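Local coordinates for protein tRNA (guanine-N(1)-)-methyltransferase (Corynebacterium diphtheriae, PDB 7KFF) that transfers a methyl group from S-adenosylmethionine to N1 of a guanine in tRNA, probably guanine 37 beside the anticodon, leaving S-adenosylhomocysteine, at residues A[154-159]-A[185-190]; A[162-167]-A[201-206]; A[237-242]-A[248-253]; A[252-255]-A[261-264]. All blocks are in the same frame, centred on the assembly; numbering follows the deposited sequence.

Contact 1 (A[154-159]-A[185-190]); sequences RAWSNE and RVREVS. With SAH (S-adenosyl-L-homocysteine), chain C.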
loop_
_atom_site.group_PDB
_atom_site.type_symbol
_atom_site.label_atom_id
_atom_site.label_comp_id
_atom_site.label_asym_id
_atom_site.label_seq_id
_atom_site.Cartn_x
_atom_site.Cartn_y
_atom_site.Cartn_z
ATOM N N ARG A 154 11.245 -9.133 -4.602
ATOM C CA ARG A 154 12.447 -9.681 -5.228
ATOM C C ARG A 154 12.084 -10.794 -6.194
ATOM O O ARG A 154 12.578 -10.832 -7.318
ATOM C CB ARG A 154 13.435 -10.198 -4.175
ATOM C CG ARG A 154 14.088 -9.104 -3.359
ATOM C CD ARG A 154 15.294 -9.594 -2.601
ATOM N NE ARG A 154 14.973 -10.514 -1.512
ATOM C CZ ARG A 154 14.579 -10.127 -0.297
ATOM N NH1 ARG A 154 14.447 -8.839 -0.021
ATOM N NH2 ARG A 154 14.295 -11.036 0.621
ATOM N N ALA A 155 11.260 -11.744 -5.750
ATOM C CA ALA A 155 10.848 -12.828 -6.640
ATOM C C ALA A 155 10.229 -12.282 -7.926
ATOM O O ALA A 155 10.585 -12.695 -9.037
ATOM C CB ALA A 155 9.848 -13.747 -5.934
ATOM N N TRP A 156 9.283 -11.357 -7.784
ATOM C CA TRP A 156 8.510 -10.912 -8.935
ATOM C C TRP A 156 9.321 -10.015 -9.864
ATOM O O TRP A 156 8.962 -9.887 -11.035
ATOM C CB TRP A 156 7.217 -10.244 -8.483
ATOM C CG TRP A 156 6.342 -11.203 -7.706
ATOM C CD1 TRP A 156 6.433 -12.571 -7.692
ATOM C CD2 TRP A 156 5.286 -10.865 -6.796
ATOM N NE1 TRP A 156 5.479 -13.103 -6.844
ATOM C CE2 TRP A 156 4.775 -12.072 -6.277
ATOM C CE3 TRP A 156 4.708 -9.657 -6.390
ATOM C CZ2 TRP A 156 3.739 -12.103 -5.354
ATOM C CZ3 TRP A 156 3.667 -9.692 -5.476
ATOM C CH2 TRP A 156 3.204 -10.912 -4.957
ATOM N N SER A 157 10.412 -9.412 -9.379
ATOM C CA SER A 157 11.285 -8.645 -10.263
ATOM C C SER A 157 11.885 -9.513 -11.362
ATOM O O SER A 157 12.376 -8.971 -12.363
ATOM C CB SER A 157 12.399 -7.937 -9.466
ATOM O OG SER A 157 13.374 -8.824 -8.972
ATOM N N ASN A 158 11.829 -10.841 -11.213
ATOM C CA ASN A 158 12.332 -11.767 -12.220
ATOM C C ASN A 158 11.295 -12.171 -13.262
ATOM O O ASN A 158 11.629 -12.902 -14.209
ATOM C CB ASN A 158 12.862 -13.019 -11.528
ATOM C CG ASN A 158 14.094 -12.732 -10.709
ATOM O OD1 ASN A 158 15.170 -12.534 -11.254
ATOM N ND2 ASN A 158 13.939 -12.698 -9.390
ATOM N N GLU A 159 10.054 -11.741 -13.109
ATOM C CA GLU A 159 9.008 -12.167 -14.027
ATOM C C GLU A 159 9.114 -11.446 -15.367
ATOM O O GLU A 159 9.435 -10.253 -15.439
ATOM C CB GLU A 159 7.644 -11.871 -13.413
ATOM C CG GLU A 159 7.330 -12.677 -12.156
ATOM C CD GLU A 159 7.016 -14.153 -12.397
ATOM O OE1 GLU A 159 6.822 -14.583 -13.563
ATOM O OE2 GLU A 159 6.940 -14.906 -11.395
ATOM N N ARG A 185 0.103 -18.791 -13.100
ATOM C CA ARG A 185 0.425 -18.944 -11.682
ATOM C C ARG A 185 -0.301 -17.831 -10.942
ATOM O O ARG A 185 -0.113 -16.665 -11.286
ATOM C CB ARG A 185 1.932 -18.846 -11.483
ATOM C CG ARG A 185 2.689 -20.097 -11.950
ATOM C CD ARG A 185 4.225 -19.887 -11.974
ATOM N NE ARG A 185 4.591 -18.919 -12.999
ATOM C CZ ARG A 185 5.189 -17.749 -12.792
ATOM N NH1 ARG A 185 5.561 -17.365 -11.577
ATOM N NH2 ARG A 185 5.421 -16.945 -13.816
ATOM N N VAL A 186 -1.163 -18.167 -9.980
ATOM C CA VAL A 186 -2.080 -17.201 -9.379
ATOM C C VAL A 186 -1.661 -16.918 -7.944
ATOM O O VAL A 186 -1.429 -17.850 -7.167
ATOM C CB VAL A 186 -3.537 -17.692 -9.432
ATOM C CG1 VAL A 186 -4.482 -16.683 -8.814
ATOM C CG2 VAL A 186 -3.933 -17.989 -10.865
ATOM N N ARG A 187 -1.600 -15.635 -7.589
ATOM C CA ARG A 187 -1.340 -15.204 -6.224
ATOM C C ARG A 187 -2.346 -14.128 -5.838
ATOM O O ARG A 187 -2.426 -13.078 -6.479
ATOM C CB ARG A 187 0.092 -14.678 -6.095
ATOM C CG ARG A 187 0.347 -13.895 -4.839
ATOM C CD ARG A 187 0.367 -14.735 -3.512
ATOM N NE ARG A 187 0.590 -13.794 -2.421
ATOM C CZ ARG A 187 1.782 -13.358 -2.030
ATOM N NH1 ARG A 187 1.891 -12.404 -1.128
ATOM N NH2 ARG A 187 2.867 -13.900 -2.542
ATOM N N GLU A 188 -3.087 -14.370 -4.775
ATOM C CA GLU A 188 -3.882 -13.349 -4.102
ATOM C C GLU A 188 -2.985 -12.636 -3.103
ATOM O O GLU A 188 -2.231 -13.284 -2.375
ATOM C CB GLU A 188 -5.059 -14.001 -3.374
ATOM C CG GLU A 188 -6.154 -14.516 -4.334
ATOM C CD GLU A 188 -7.198 -15.380 -3.659
ATOM O OE1 GLU A 188 -6.839 -16.434 -3.088
ATOM O OE2 GLU A 188 -8.389 -15.026 -3.705
ATOM N N VAL A 189 -3.017 -11.302 -3.110
ATOM C CA VAL A 189 -2.018 -10.532 -2.375
ATOM C C VAL A 189 -2.660 -9.319 -1.711
ATOM O O VAL A 189 -3.343 -8.525 -2.369
ATOM C CB VAL A 189 -0.843 -10.118 -3.288
ATOM C CG1 VAL A 189 -1.309 -9.459 -4.576
ATOM C CG2 VAL A 189 0.140 -9.221 -2.552
ATOM N N SER A 190 -2.424 -9.176 -0.414
ATOM C CA SER A 190 -2.836 -7.997 0.323
ATOM C C SER A 190 -1.645 -7.067 0.515
ATOM O O SER A 190 -0.550 -7.516 0.867
ATOM C CB SER A 190 -3.345 -8.380 1.707
ATOM O OG SER A 190 -3.629 -7.174 2.400
HETATM N N SAH C . -15.634 -6.829 1.491
HETATM C CA SAH C . -14.231 -6.909 1.137
HETATM C CB SAH C . -13.854 -5.571 0.541
HETATM C CG SAH C . -13.366 -5.613 -0.896
HETATM S SD SAH C . -12.556 -4.040 -1.103
HETATM C C SAH C . -13.306 -7.186 2.309
HETATM O O SAH C . -13.225 -6.402 3.252
HETATM O OXT SAH C . -12.598 -8.192 2.317
HETATM C "C5'" SAH C . -12.597 -3.985 -2.890
HETATM C "C4'" SAH C . -11.294 -4.374 -3.558
HETATM O "O4'" SAH C . -10.240 -3.487 -3.187
HETATM C "C3'" SAH C . -10.745 -5.780 -3.271
HETATM O "O3'" SAH C . -11.436 -6.752 -3.970
HETATM C "C2'" SAH C . -9.285 -5.602 -3.687
HETATM O "O2'" SAH C . -9.145 -5.632 -5.086
HETATM C "C1'" SAH C . -9.011 -4.193 -3.208
HETATM N N9 SAH C . -8.448 -4.155 -1.845
HETATM C C8 SAH C . -9.054 -3.685 -0.701
HETATM N N7 SAH C . -8.181 -3.750 0.320
HETATM C C5 SAH C . -7.023 -4.283 -0.158
HETATM C C6 SAH C . -5.804 -4.585 0.434
HETATM N N6 SAH C . -5.536 -4.397 1.742
HETATM N N1 SAH C . -4.812 -5.118 -0.356
HETATM C C2 SAH C . -5.025 -5.327 -1.698
HETATM N N3 SAH C . -6.212 -5.024 -2.294
HETATM C C4 SAH C . -7.181 -4.517 -1.521
#
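Trp156 of helix 150-156 and Glu159 in the beta turn that begins at Trp156 meet Arg187 and Arg185 of strand 185-190. Trp156 buries the most surface: the benzo side of its indole reaches out to the guanidinium of Arg187, where Trp156 CZ2 lies 3.4 Å from Arg187 NH2. Ring and guanidinium planes stand 59° apart, and Trp156 CH2 sits over one guanidinium face near its rim. The Arg187 chain bends at chi2, which folds the guanidinium back so that NE donates to Glu188 O. Farther up the strand, Val189 CG2 touches the indole edge. Glu159 and Arg185 form an end-on, two-pronged salt bridge: Arg185 NH2 to Glu159 OE1 and Arg185 NH1 to Glu159 OE2 are both 2.8 Å. The two flat groups are nearly coplanar, both oxygens are met on their syn sides, and the bonds are almost straight at 172° and 173°, so the pair is fixed in rotation. Arg187 NH1 forms a salt bridge with Asp152. The strand belongs to the parallel sheet of the SPOUT fold, and its end, at Val189 and Ser190, lines the S-adenosyl-L-homocysteine pocket. Neighbouring strand 137-141 supports the indole through Leu137 and Leu139, and helix 200-211 adds Ile206 and Val210.

Contact 2 (A[162-167]-A[201-206]); sequences IVFACG and VAVLVI. With SAH (S-adenosyl-L-homocysteine), chain C.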
loop_
_atom_site.group_PDB
_atom_site.type_symbol
_atom_site.label_atom_id
_atom_site.label_comp_id
_atom_site.label_asym_id
_atom_site.label_seq_id
_atom_site.Cartn_x
_atom_site.Cartn_y
_atom_site.Cartn_z
ATOM N N ILE A 162 3.607 -10.022 -15.839
ATOM C CA ILE A 162 2.701 -9.969 -14.702
ATOM C C ILE A 162 1.390 -9.348 -15.163
ATOM O O ILE A 162 1.383 -8.261 -15.751
ATOM C CB ILE A 162 3.291 -9.201 -13.506
ATOM C CG1 ILE A 162 4.669 -9.733 -13.119
ATOM C CG2 ILE A 162 2.316 -9.301 -12.336
ATOM C CD1 ILE A 162 5.329 -8.984 -11.964
ATOM N N VAL A 163 0.289 -10.041 -14.895
ATOM C CA VAL A 163 -1.065 -9.557 -15.129
ATOM C C VAL A 163 -1.686 -9.276 -13.771
ATOM O O VAL A 163 -1.499 -10.052 -12.823
ATOM C CB VAL A 163 -1.873 -10.591 -15.940
ATOM C CG1 VAL A 163 -3.291 -10.109 -16.154
ATOM C CG2 VAL A 163 -1.177 -10.866 -17.282
ATOM N N PHE A 164 -2.411 -8.173 -13.678
ATOM C CA PHE A 164 -3.136 -7.781 -12.477
ATOM C C PHE A 164 -4.634 -7.742 -12.744
ATOM O O PHE A 164 -5.070 -7.104 -13.701
ATOM C CB PHE A 164 -2.715 -6.391 -12.005
ATOM C CG PHE A 164 -1.283 -6.275 -11.587
ATOM C CD1 PHE A 164 -0.311 -5.996 -12.523
ATOM C CD2 PHE A 164 -0.923 -6.338 -10.254
ATOM C CE1 PHE A 164 1.012 -5.814 -12.141
ATOM C CE2 PHE A 164 0.389 -6.152 -9.864
ATOM C CZ PHE A 164 1.360 -5.886 -10.814
ATOM N N ALA A 165 -5.416 -8.392 -11.885
ATOM C CA ALA A 165 -6.877 -8.363 -11.942
ATOM C C ALA A 165 -7.373 -7.473 -10.811
ATOM O O ALA A 165 -7.285 -7.855 -9.645
ATOM C CB ALA A 165 -7.456 -9.770 -11.816
ATOM N N CYS A 166 -7.883 -6.287 -11.145
ATOM C CA CYS A 166 -8.268 -5.295 -10.146
ATOM C C CYS A 166 -9.719 -5.430 -9.721
ATOM O O CYS A 166 -10.628 -5.206 -10.520
ATOM C CB CYS A 166 -8.051 -3.874 -10.650
ATOM S SG CYS A 166 -6.359 -3.511 -11.110
ATOM N N GLY A 167 -9.942 -5.739 -8.440
ATOM C CA GLY A 167 -11.286 -5.819 -7.927
ATOM C C GLY A 167 -11.836 -4.477 -7.474
ATOM O O GLY A 167 -11.092 -3.541 -7.162
ATOM N N VAL A 201 -4.965 0.805 -6.846
ATOM C CA VAL A 201 -3.884 1.421 -6.081
ATOM C C VAL A 201 -2.892 0.367 -5.612
ATOM O O VAL A 201 -1.690 0.639 -5.518
ATOM C CB VAL A 201 -4.414 2.288 -4.925
ATOM C CG1 VAL A 201 -4.988 1.452 -3.782
ATOM C CG2 VAL A 201 -3.331 3.208 -4.413
ATOM N N ALA A 202 -3.365 -0.842 -5.326
ATOM C CA ALA A 202 -2.448 -1.908 -4.939
ATOM C C ALA A 202 -1.541 -2.310 -6.094
ATOM O O ALA A 202 -0.385 -2.671 -5.861
ATOM C CB ALA A 202 -3.246 -3.107 -4.444
ATOM N N VAL A 203 -2.030 -2.219 -7.343
ATOM C CA VAL A 203 -1.164 -2.424 -8.502
ATOM C C VAL A 203 -0.038 -1.396 -8.506
ATOM O O VAL A 203 1.129 -1.729 -8.726
ATOM C CB VAL A 203 -1.975 -2.372 -9.804
ATOM C CG1 VAL A 203 -1.021 -2.489 -10.984
ATOM C CG2 VAL A 203 -3.027 -3.476 -9.806
ATOM N N LEU A 204 -0.373 -0.128 -8.271
ATOM C CA LEU A 204 0.668 0.894 -8.253
ATOM C C LEU A 204 1.717 0.610 -7.178
ATOM O O LEU A 204 2.919 0.799 -7.409
ATOM C CB LEU A 204 0.034 2.271 -8.030
ATOM C CG LEU A 204 -0.959 2.770 -9.092
ATOM C CD1 LEU A 204 -1.488 4.124 -8.692
ATOM C CD2 LEU A 204 -0.311 2.813 -10.451
ATOM N N VAL A 205 1.276 0.151 -5.997
ATOM C CA VAL A 205 2.189 -0.183 -4.909
ATOM C C VAL A 205 3.122 -1.307 -5.322
ATOM O O VAL A 205 4.351 -1.209 -5.191
ATOM C CB VAL A 205 1.396 -0.548 -3.647
ATOM C CG1 VAL A 205 2.300 -1.213 -2.625
ATOM C CG2 VAL A 205 0.710 0.679 -3.052
ATOM N N ILE A 206 2.552 -2.406 -5.801
ATOM C CA ILE A 206 3.354 -3.574 -6.155
ATOM C C ILE A 206 4.292 -3.243 -7.309
ATOM O O ILE A 206 5.472 -3.627 -7.310
ATOM C CB ILE A 206 2.433 -4.766 -6.461
ATOM C CG1 ILE A 206 1.705 -5.226 -5.191
ATOM C CG2 ILE A 206 3.231 -5.900 -7.065
ATOM C CD1 ILE A 206 0.505 -6.137 -5.447
HETATM N N SAH C . -15.634 -6.829 1.491
HETATM C CA SAH C . -14.231 -6.909 1.137
HETATM C CB SAH C . -13.854 -5.571 0.541
HETATM C CG SAH C . -13.366 -5.613 -0.896
HETATM S SD SAH C . -12.556 -4.040 -1.103
HETATM C C SAH C . -13.306 -7.186 2.309
HETATM O O SAH C . -13.225 -6.402 3.252
HETATM O OXT SAH C . -12.598 -8.192 2.317
HETATM C "C5'" SAH C . -12.597 -3.985 -2.890
HETATM C "C4'" SAH C . -11.294 -4.374 -3.558
HETATM O "O4'" SAH C . -10.240 -3.487 -3.187
HETATM C "C3'" SAH C . -10.745 -5.780 -3.271
HETATM O "O3'" SAH C . -11.436 -6.752 -3.970
HETATM C "C2'" SAH C . -9.285 -5.602 -3.687
HETATM O "O2'" SAH C . -9.145 -5.632 -5.086
HETATM C "C1'" SAH C . -9.011 -4.193 -3.208
HETATM N N9 SAH C . -8.448 -4.155 -1.845
HETATM C C8 SAH C . -9.054 -3.685 -0.701
HETATM N N7 SAH C . -8.181 -3.750 0.320
HETATM C C5 SAH C . -7.023 -4.283 -0.158
HETATM C C6 SAH C . -5.804 -4.585 0.434
HETATM N N6 SAH C . -5.536 -4.397 1.742
HETATM N N1 SAH C . -4.812 -5.118 -0.356
HETATM C C2 SAH C . -5.025 -5.327 -1.698
HETATM N N3 SAH C . -6.212 -5.024 -2.294
HETATM C C4 SAH C . -7.181 -4.517 -1.521
#
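The S-adenosyl-L-homocysteine pocket is flanked here by the end of strand 161-165 and the start of helix 200-211, whose packing rests on Phe164 and Val203. Val203 sets its CG1 methyl over the middle of the phenyl ring, 3.8 Å from the Phe164 centroid and 7° off the ring normal, a CH-pi contact of nearly ideal aim. Its other methyl works at the root of the same ring: Val203 CG2 is 3.6 Å from Phe164 CD2 and equally close, at 3.6 Å, to Cys166 SG. With CG1 anti to the backbone N (chi1 176°), Val203 sends that branch over the ring centre and CG2 toward CB and CD2 of Phe164. Ile206, one helical turn on, approaches from another direction, its CG2 lying in the ring plane at the edge, 4.0 Å from Phe164 CE2, so the helix meets one face and one edge. The strand belongs to the parallel sheet of the SPOUT methyltransferase fold, known for the deep trefoil knot that forms its cofactor-binding site, and Leu139 and Val21 of neighbouring strands extend this apolar layer. Beyond Cys166 the chain turns to the ligand: Gly167 N is 3.4 Å from the ribose oxygen O2' of the ligand. Ala202 CB packs 4.0 Å from C2 of its adenine, and on another side of the helix Val201 and Leu204 meet Leu204 and Val201 of the second subunit.

Contact 3 (A[237-242]-A[248-253]); sequences PSYTKP and LEVPEV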
loop_
_atom_site.group_PDB
_atom_site.type_symbol
_atom_site.label_atom_id
_atom_site.label_comp_id
_atom_site.label_asym_id
_atom_site.label_seq_id
_atom_site.Cartn_x
_atom_site.Cartn_y
_atom_site.Cartn_z
ATOM N N PRO A 237 17.189 7.775 10.734
ATOM C CA PRO A 237 17.005 9.080 10.085
ATOM C C PRO A 237 18.180 9.474 9.205
ATOM O O PRO A 237 19.313 9.010 9.377
ATOM C CB PRO A 237 16.871 10.051 11.258
ATOM C CG PRO A 237 17.593 9.369 12.375
ATOM C CD PRO A 237 17.343 7.903 12.195
ATOM N N SER A 238 17.879 10.357 8.250
ATOM C CA SER A 238 18.876 10.932 7.361
ATOM C C SER A 238 18.866 12.450 7.479
ATOM O O SER A 238 17.858 13.055 7.857
ATOM C CB SER A 238 18.592 10.571 5.909
ATOM O OG SER A 238 18.669 9.169 5.720
ATOM N N TYR A 239 19.994 13.058 7.114
ATOM C CA TYR A 239 20.181 14.494 7.235
ATOM C C TYR A 239 20.986 15.008 6.056
ATOM O O TYR A 239 21.830 14.292 5.514
ATOM C CB TYR A 239 20.947 14.838 8.526
ATOM C CG TYR A 239 20.290 14.333 9.780
ATOM C CD1 TYR A 239 19.346 15.100 10.432
ATOM C CD2 TYR A 239 20.578 13.077 10.291
ATOM C CE1 TYR A 239 18.715 14.638 11.570
ATOM C CE2 TYR A 239 19.958 12.611 11.439
ATOM C CZ TYR A 239 19.028 13.388 12.068
ATOM O OH TYR A 239 18.388 12.925 13.192
ATOM N N THR A 240 20.749 16.273 5.698
ATOM C CA THR A 240 21.548 16.984 4.696
ATOM C C THR A 240 21.793 18.412 5.175
ATOM O O THR A 240 21.372 18.803 6.264
ATOM C CB THR A 240 20.907 16.875 3.298
ATOM O OG1 THR A 240 21.821 17.396 2.321
ATOM C CG2 THR A 240 19.605 17.630 3.222
ATOM N N LYS A 241 22.501 19.181 4.354
ATOM C CA LYS A 241 22.833 20.552 4.720
ATOM C C LYS A 241 21.551 21.365 4.899
ATOM O O LYS A 241 20.553 21.114 4.220
ATOM C CB LYS A 241 23.689 21.183 3.630
ATOM C CG LYS A 241 25.059 20.532 3.460
ATOM C CD LYS A 241 25.828 21.187 2.314
ATOM C CE LYS A 241 27.067 20.391 1.939
ATOM N NZ LYS A 241 26.743 19.121 1.219
ATOM N N PRO A 242 21.551 22.371 5.775
ATOM C CA PRO A 242 22.697 22.872 6.554
ATOM C C PRO A 242 22.941 22.119 7.866
ATOM O O PRO A 242 22.074 21.352 8.323
ATOM C CB PRO A 242 22.295 24.320 6.835
ATOM C CG PRO A 242 20.816 24.244 6.986
ATOM C CD PRO A 242 20.358 23.226 5.950
ATOM N N LEU A 248 18.006 23.103 15.149
ATOM C CA LEU A 248 18.244 21.665 15.193
ATOM C C LEU A 248 19.542 21.357 14.458
ATOM O O LEU A 248 19.677 21.648 13.258
ATOM C CB LEU A 248 17.058 20.931 14.562
ATOM C CG LEU A 248 15.737 21.184 15.284
ATOM C CD1 LEU A 248 14.595 20.538 14.510
ATOM C CD2 LEU A 248 15.775 20.649 16.707
ATOM N N GLU A 249 20.475 20.734 15.162
ATOM C CA GLU A 249 21.775 20.421 14.596
ATOM C C GLU A 249 21.810 18.974 14.126
ATOM O O GLU A 249 21.226 18.086 14.754
ATOM C CB GLU A 249 22.872 20.586 15.641
ATOM C CG GLU A 249 23.118 21.989 16.087
ATOM C CD GLU A 249 24.316 22.083 17.036
ATOM O OE1 GLU A 249 24.231 22.825 18.030
ATOM O OE2 GLU A 249 25.335 21.399 16.791
ATOM N N VAL A 250 22.492 18.746 13.010
ATOM C CA VAL A 250 22.720 17.363 12.578
ATOM C C VAL A 250 23.643 16.686 13.584
ATOM O O VAL A 250 24.550 17.347 14.128
ATOM C CB VAL A 250 23.326 17.334 11.171
ATOM C CG1 VAL A 250 22.455 18.127 10.196
ATOM C CG2 VAL A 250 24.764 17.847 11.202
ATOM N N PRO A 251 23.455 15.405 13.878
ATOM C CA PRO A 251 24.339 14.724 14.832
ATOM C C PRO A 251 25.808 14.943 14.507
ATOM O O PRO A 251 26.251 14.756 13.373
ATOM C CB PRO A 251 23.941 13.255 14.694
ATOM C CG PRO A 251 22.502 13.312 14.271
ATOM C CD PRO A 251 22.395 14.511 13.369
ATOM N N GLU A 252 26.573 15.343 15.527
ATOM C CA GLU A 252 27.940 15.778 15.281
ATOM C C GLU A 252 28.801 14.657 14.714
ATOM O O GLU A 252 29.729 14.922 13.948
ATOM C CB GLU A 252 28.544 16.345 16.565
ATOM C CG GLU A 252 29.844 17.081 16.336
ATOM C CD GLU A 252 30.173 18.046 17.458
ATOM O OE1 GLU A 252 29.264 18.374 18.254
ATOM O OE2 GLU A 252 31.343 18.477 17.543
ATOM N N VAL A 253 28.507 13.402 15.052
ATOM C CA VAL A 253 29.296 12.307 14.492
ATOM C C VAL A 253 29.282 12.350 12.969
ATOM O O VAL A 253 30.267 11.967 12.321
ATOM C CB VAL A 253 28.809 10.948 15.032
ATOM C CG1 VAL A 253 27.375 10.662 14.622
ATOM C CG2 VAL A 253 29.736 9.812 14.559
#
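Tyr239 packs against Val250 and Pro251 where the chain doubles back through the small antiparallel hairpin of strands 244-245 and 248-249, in the part of TrmD that follows the methyltransferase core. The loop is also held from across the dimer, since Arg175 of the second subunit donates to both Leu248 O, on the second hairpin strand, and Pro242 O, whose residue is preceded by a cis peptide bond. Val250 comes next along the chain. In one of its two modelled conformers its CG1 methyl lies near both Tyr239 CB, at 4.0 Å, and Pro242 O, at 3.7 Å. Thr240, which lies between, turns its CB from Val250 and donates its hydroxyl to Ser67 O of the second subunit. Pro251 then covers the tyrosine, the two side chains crossing at about a right angle, before the chain enters the 3-10 segment at Glu252. The contact is CH-pi: Pro251 CD lies 3.7 Å from the Tyr239 centroid, 14° off the ring normal and displaced toward the rim, with Tyr239 CE2 the nearest ring atom to CD at 3.6 Å.

Contact 4 (A[252-255]-A[261-264]); sequences EVLT and KIER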
loop_
_atom_site.group_PDB
_atom_site.type_symbol
_atom_site.label_atom_id
_atom_site.label_comp_id
_atom_site.label_asym_id
_atom_site.label_seq_id
_atom_site.Cartn_x
_atom_site.Cartn_y
_atom_site.Cartn_z
ATOM N N GLU A 252 26.573 15.343 15.527
ATOM C CA GLU A 252 27.940 15.778 15.281
ATOM C C GLU A 252 28.801 14.657 14.714
ATOM O O GLU A 252 29.729 14.922 13.948
ATOM C CB GLU A 252 28.544 16.345 16.565
ATOM C CG GLU A 252 29.844 17.081 16.336
ATOM C CD GLU A 252 30.173 18.046 17.458
ATOM O OE1 GLU A 252 29.264 18.374 18.254
ATOM O OE2 GLU A 252 31.343 18.477 17.543
ATOM N N VAL A 253 28.507 13.402 15.052
ATOM C CA VAL A 253 29.296 12.307 14.492
ATOM C C VAL A 253 29.282 12.350 12.969
ATOM O O VAL A 253 30.267 11.967 12.321
ATOM C CB VAL A 253 28.809 10.948 15.032
ATOM C CG1 VAL A 253 27.375 10.662 14.622
ATOM C CG2 VAL A 253 29.736 9.812 14.559
ATOM N N LEU A 254 28.174 12.795 12.370
ATOM C CA LEU A 254 28.079 12.770 10.917
ATOM C C LEU A 254 29.011 13.766 10.244
ATOM O O LEU A 254 29.267 13.633 9.045
ATOM C CB LEU A 254 26.638 13.026 10.480
ATOM C CG LEU A 254 25.646 11.966 10.957
ATOM C CD1 LEU A 254 24.230 12.304 10.477
ATOM C CD2 LEU A 254 26.056 10.567 10.489
ATOM N N THR A 255 29.527 14.749 10.979
ATOM C CA THR A 255 30.487 15.705 10.442
ATOM C C THR A 255 31.911 15.419 10.905
ATOM O O THR A 255 32.803 16.258 10.720
ATOM C CB THR A 255 30.090 17.130 10.827
ATOM O OG1 THR A 255 30.167 17.287 12.244
ATOM C CG2 THR A 255 28.667 17.434 10.380
ATOM N N LYS A 261 32.920 5.390 13.379
ATOM C CA LYS A 261 31.929 5.919 14.311
ATOM C C LYS A 261 30.622 6.244 13.597
ATOM O O LYS A 261 29.536 6.085 14.165
ATOM C CB LYS A 261 32.443 7.185 14.987
ATOM C CG LYS A 261 33.632 6.977 15.900
ATOM C CD LYS A 261 34.050 8.314 16.494
ATOM C CE LYS A 261 33.782 8.371 17.986
ATOM N NZ LYS A 261 34.726 7.491 18.733
ATOM N N ILE A 262 30.705 6.738 12.363
ATOM C CA ILE A 262 29.488 7.022 11.612
ATOM C C ILE A 262 28.723 5.734 11.357
ATOM O O ILE A 262 27.496 5.687 11.488
ATOM C CB ILE A 262 29.814 7.773 10.308
ATOM C CG1 ILE A 262 30.280 9.192 10.641
ATOM C CG2 ILE A 262 28.603 7.770 9.379
ATOM C CD1 ILE A 262 31.010 9.879 9.507
ATOM N N GLU A 263 29.437 4.664 11.002
ATOM C CA GLU A 263 28.762 3.399 10.732
ATOM C C GLU A 263 28.115 2.843 11.995
ATOM O O GLU A 263 26.998 2.313 11.941
ATOM C CB GLU A 263 29.741 2.399 10.120
ATOM C CG GLU A 263 29.076 1.396 9.180
ATOM C CD GLU A 263 28.151 2.058 8.155
ATOM O OE1 GLU A 263 28.489 3.153 7.656
ATOM O OE2 GLU A 263 27.071 1.495 7.876
ATOM N N ARG A 264 28.778 2.977 13.147
ATOM C CA ARG A 264 28.154 2.527 14.388
ATOM C C ARG A 264 26.923 3.362 14.716
ATOM O O ARG A 264 25.899 2.823 15.149
ATOM C CB ARG A 264 29.149 2.573 15.550
ATOM C CG ARG A 264 28.544 2.141 16.890
ATOM C CD ARG A 264 28.017 0.701 16.842
ATOM N NE ARG A 264 27.123 0.397 17.956
ATOM C CZ ARG A 264 26.395 -0.712 18.050
ATOM N NH1 ARG A 264 26.454 -1.627 17.094
ATOM N NH2 ARG A 264 25.603 -0.892 19.095
#
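Ile262 lays its CG1 and CD1 branch over the backbone carbonyl of Val253, with Ile262 CG1 only 3.2 Å from Val253 O and Ile262 CD1 at 3.6 Å. That is close for a carbon against an oxygen, and it marks a tight fit between the 3-10 segment 252-254 and the first turns of helix 259-277. The carbonyl is not left to carbon alone, since Val253 O also accepts a hydrogen bond from Ser256 OG. Val253 itself points at the helix; with chi1 at 63° for CG1, CG2 stands anti to the backbone N, which brings this methyl to 3.8 Å from Lys261 CB and 4.0 Å from Ile262 CG1. The lysine joins through the base of its side chain, while its amino end bends off elsewhere. These two segments form a 3-10 turn folded back onto the long helix 259-277, which opens the C-terminal helical part of this TrmD. Leu254 starts off from the helix, yet its branched end returns, and Leu254 CD2 touches Ile262 CG2 at 3.9 Å. Trp265, the next turn of the helix, packs on both Val253 and Leu254, and Phe69 and Gly70 of the second subunit cover Leu254 and Ile262. At the start of the 3-10 segment, Glu252 O takes two donors from one residue, Thr255 N at 3.0 Å and Thr255 OG1 at 2.9 Å.

From the N terminus, helix 150-156 leads into strand 161-165, and strand 185-190 into helix 200-211. Contact 1 joins the first of these elements to the third and contact 2 the second to the fourth, so the two loops cross. They meet around Ile206, which touches both Trp156 and Val189, and both reach the parallel sheet and the bound S-adenosyl-L-homocysteine. The chain then leaves the core: contacts 3 and 4 lie about 38 to 41 Å away between centres. Contact 3 closes the short hairpin loop, and contact 4 begins on its last residues, Glu252 and Val253, to close the next turn onto helix 259-277. Tyr239 against Leu254 joins the pair, and both also touch the second subunit.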